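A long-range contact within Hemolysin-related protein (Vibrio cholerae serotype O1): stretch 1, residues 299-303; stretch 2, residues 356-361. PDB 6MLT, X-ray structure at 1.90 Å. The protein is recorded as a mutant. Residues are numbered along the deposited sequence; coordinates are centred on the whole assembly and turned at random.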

ATOM      1  N   VAL A 299     -39.337 -12.511  -7.205  1.00 28.99           N
ATOM      2  CA  VAL A 299     -39.499 -13.031  -5.850  1.00 25.23           C
ATOM      3  C   VAL A 299     -40.123 -14.414  -5.941  1.00 23.80           C
ATOM      4  O   VAL A 299     -41.161 -14.596  -6.590  1.00 25.04           O
ATOM      5  CB  VAL A 299     -40.369 -12.092  -4.997  1.00 26.89           C
ATOM      6  CG1 VAL A 299     -40.558 -12.667  -3.594  1.00 25.11           C
ATOM      7  CG2 VAL A 299     -39.742 -10.707  -4.924  1.00 25.68           C
ATOM      8  N   TYR A 300     -39.501 -15.389  -5.287  1.00 22.13           N
ATOM      9  CA  TYR A 300     -39.985 -16.766  -5.277  1.00 23.21           C
ATOM     10  C   TYR A 300     -40.431 -17.132  -3.867  1.00 24.64           C
ATOM     11  O   TYR A 300     -39.621 -17.129  -2.935  1.00 26.08           O
ATOM     12  CB  TYR A 300     -38.894 -17.720  -5.766  1.00 21.98           C
ATOM     13  CG  TYR A 300     -38.262 -17.276  -7.064  1.00 23.76           C
ATOM     14  CD1 TYR A 300     -38.981 -17.298  -8.254  1.00 24.36           C
ATOM     15  CD2 TYR A 300     -36.951 -16.818  -7.097  1.00 26.63           C
ATOM     16  CE1 TYR A 300     -38.412 -16.880  -9.442  1.00 26.35           C
ATOM     17  CE2 TYR A 300     -36.372 -16.401  -8.280  1.00 28.27           C
ATOM     18  CZ  TYR A 300     -37.109 -16.436  -9.448  1.00 28.41           C
ATOM     19  OH  TYR A 300     -36.541 -16.025 -10.626  1.00 33.39           O
ATOM     20  N   GLY A 301     -41.717 -17.448  -3.705  1.00 22.79           N
ATOM     21  CA  GLY A 301     -42.236 -17.891  -2.426  1.00 22.82           C
ATOM     22  C   GLY A 301     -43.355 -16.992  -1.925  1.00 26.84           C
ATOM     23  O   GLY A 301     -44.138 -16.445  -2.710  1.00 25.93           O
ATOM     24  N   TYR A 302     -43.414 -16.840  -0.604  1.00 25.63           N
ATOM     25  CA  TYR A 302     -44.576 -16.282   0.084  1.00 24.20           C
ATOM     26  C   TYR A 302     -44.113 -15.166   1.012  1.00 24.75           C
ATOM     27  O   TYR A 302     -43.393 -15.420   1.983  1.00 25.65           O
ATOM     28  CB  TYR A 302     -45.303 -17.389   0.850  1.00 23.19           C
ATOM     29  CG  TYR A 302     -45.594 -18.580  -0.035  1.00 23.09           C
ATOM     30  CD1 TYR A 302     -44.648 -19.581  -0.224  1.00 23.08           C
ATOM     31  CD2 TYR A 302     -46.803 -18.683  -0.710  1.00 24.79           C
ATOM     32  CE1 TYR A 302     -44.907 -20.655  -1.046  1.00 25.53           C
ATOM     33  CE2 TYR A 302     -47.069 -19.749  -1.538  1.00 29.92           C
ATOM     34  CZ  TYR A 302     -46.119 -20.733  -1.705  1.00 29.30           C
ATOM     35  OH  TYR A 302     -46.385 -21.799  -2.528  1.00 29.38           O
ATOM     36  N   THR A 303     -44.527 -13.935   0.712  1.00 23.13           N
ATOM     37  CA  THR A 303     -44.047 -12.748   1.410  1.00 25.38           C
ATOM     38  C   THR A 303     -44.999 -12.261   2.495  1.00 27.77           C
ATOM     39  O   THR A 303     -44.655 -11.316   3.216  1.00 30.46           O
ATOM     40  CB  THR A 303     -43.822 -11.603   0.413  1.00 28.04           C
ATOM     41  OG1 THR A 303     -45.040 -11.357  -0.303  1.00 32.39           O
ATOM     42  CG2 THR A 303     -42.712 -11.949  -0.577  1.00 29.44           C
ATOM     43  N   ASP A 356     -32.178 -23.308  -8.902  1.00 23.12           N
ATOM     44  CA  ASP A 356     -33.534 -23.836  -8.960  1.00 24.53           C
ATOM     45  C   ASP A 356     -34.146 -23.718  -7.569  1.00 25.44           C
ATOM     46  O   ASP A 356     -33.588 -24.236  -6.595  1.00 26.27           O
ATOM     47  CB  ASP A 356     -33.534 -25.292  -9.427  1.00 28.92           C
ATOM     48  CG  ASP A 356     -33.004 -25.452 -10.840  1.00 38.23           C
ATOM     49  OD1 ASP A 356     -33.567 -24.829 -11.762  1.00 40.28           O
ATOM     50  OD2 ASP A 356     -32.015 -26.190 -11.030  1.00 41.51           O
ATOM     51  N   VAL A 357     -35.283 -23.033  -7.478  1.00 21.18           N
ATOM     52  CA  VAL A 357     -35.975 -22.806  -6.215  1.00 20.40           C
ATOM     53  C   VAL A 357     -37.281 -23.580  -6.240  1.00 19.32           C
ATOM     54  O   VAL A 357     -38.086 -23.419  -7.166  1.00 20.13           O
ATOM     55  CB  VAL A 357     -36.245 -21.312  -5.972  1.00 23.12           C
ATOM     56  CG1 VAL A 357     -36.955 -21.106  -4.627  1.00 23.55           C
ATOM     57  CG2 VAL A 357     -34.956 -20.533  -6.020  1.00 24.74           C
ATOM     58  N   THR A 358     -37.488 -24.411  -5.223  1.00 17.17           N
ATOM     59  CA  THR A 358     -38.736 -25.135  -5.023  1.00 17.13           C
ATOM     60  C   THR A 358     -39.431 -24.533  -3.813  1.00 18.57           C
ATOM     61  O   THR A 358     -38.864 -24.515  -2.713  1.00 19.12           O
ATOM     62  CB  THR A 358     -38.484 -26.629  -4.820  1.00 18.39           C
ATOM     63  OG1 THR A 358     -37.828 -27.164  -5.973  1.00 20.59           O
ATOM     64  CG2 THR A 358     -39.800 -27.379  -4.604  1.00 19.86           C
ATOM     65  N   TYR A 359     -40.640 -24.021  -4.018  1.00 18.19           N
ATOM     66  CA  TYR A 359     -41.414 -23.418  -2.945  1.00 17.35           C
ATOM     67  C   TYR A 359     -42.836 -23.959  -2.982  1.00 19.23           C
ATOM     68  O   TYR A 359     -43.365 -24.306  -4.044  1.00 17.77           O
ATOM     69  CB  TYR A 359     -41.421 -21.878  -3.044  1.00 17.54           C
ATOM     70  CG  TYR A 359     -41.962 -21.325  -4.338  1.00 19.89           C
ATOM     71  CD1 TYR A 359     -41.133 -21.134  -5.438  1.00 20.41           C
ATOM     72  CD2 TYR A 359     -43.299 -20.982  -4.457  1.00 23.78           C
ATOM     73  CE1 TYR A 359     -41.630 -20.620  -6.626  1.00 24.34           C
ATOM     74  CE2 TYR A 359     -43.805 -20.469  -5.642  1.00 28.11           C
ATOM     75  CZ  TYR A 359     -42.965 -20.291  -6.718  1.00 29.50           C
ATOM     76  OH  TYR A 359     -43.466 -19.780  -7.890  1.00 33.68           O
ATOM     77  N   GLY A 360     -43.446 -24.036  -1.805  1.00 19.42           N
ATOM     78  CA  GLY A 360     -44.796 -24.550  -1.711  1.00 19.75           C
ATOM     79  C   GLY A 360     -45.149 -24.894  -0.278  1.00 21.68           C
ATOM     80  O   GLY A 360     -44.568 -24.356   0.668  1.00 19.04           O
ATOM     81  N   LYS A 361     -46.108 -25.801  -0.139  1.00 20.52           N
ATOM     82  CA  LYS A 361     -46.636 -26.172   1.165  1.00 22.76           C
ATOM     83  C   LYS A 361     -45.777 -27.272   1.775  1.00 23.29           C
ATOM     84  O   LYS A 361     -45.626 -28.352   1.193  1.00 22.01           O
ATOM     85  CB  LYS A 361     -48.085 -26.629   1.053  1.00 24.20           C
ATOM     86  CG  LYS A 361     -48.767 -26.833   2.390  1.00 30.42           C
ATOM     87  CD  LYS A 361     -50.228 -27.206   2.191  1.00 41.73           C
ATOM     88  CE  LYS A 361     -51.110 -26.650   3.288  1.00 55.79           C
ATOM     89  NZ  LYS A 361     -52.550 -26.689   2.903  1.00 65.34           N
TER

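Segments far apart in sequence can be joined without a hydrogen bond, by the fit of side chains and aromatic contacts, and this contact in the Vibrio cholerae hemolysin-related protein is a compact example: no hydrogen bond crosses it, and just 275 Å² is buried, both sides summed. The bump is Tyr-359. Its CA-to-CB bond points toward the other stretch, and with chi1 at 58° (p) the ring lies against the backbone of Tyr-300 and Gly-301, one face covered by Tyr-300 C and Gly-301 N. The backbone of these two residues forms the surface against which this face rests. Gly-301 CA comes within 3.8 Å of Tyr-359 CD2 and forms an off-centre CH-pi contact, 4.3 Å from the ring centroid; an ideal CB would lie 4.3 Å from Tyr-359 CB, but would jam against the preceding carbonyl oxygen, so the backbone angles by themselves call for glycine.

Two tyrosines flank this seat. The CA-to-CB bond of Tyr-302 points sideways, yet the end of the side chain comes nearer, so that its ring face receives the edge of Tyr-359 in an offset edge-to-face pair, centroids 5.9 Å apart and planes at 72°. Beyond it, Tyr-302 OH reaches 3.3 Å from Gly-360 CA, a close approach to bare backbone. The end of the Tyr-300 side chain leads away, but its CB packs 4.1 Å from both Val-357 CG1 and Tyr-359 CE1, and its ring still meets Val-357 CG2 obliquely, where the compact, branched valine fills buried apolar space.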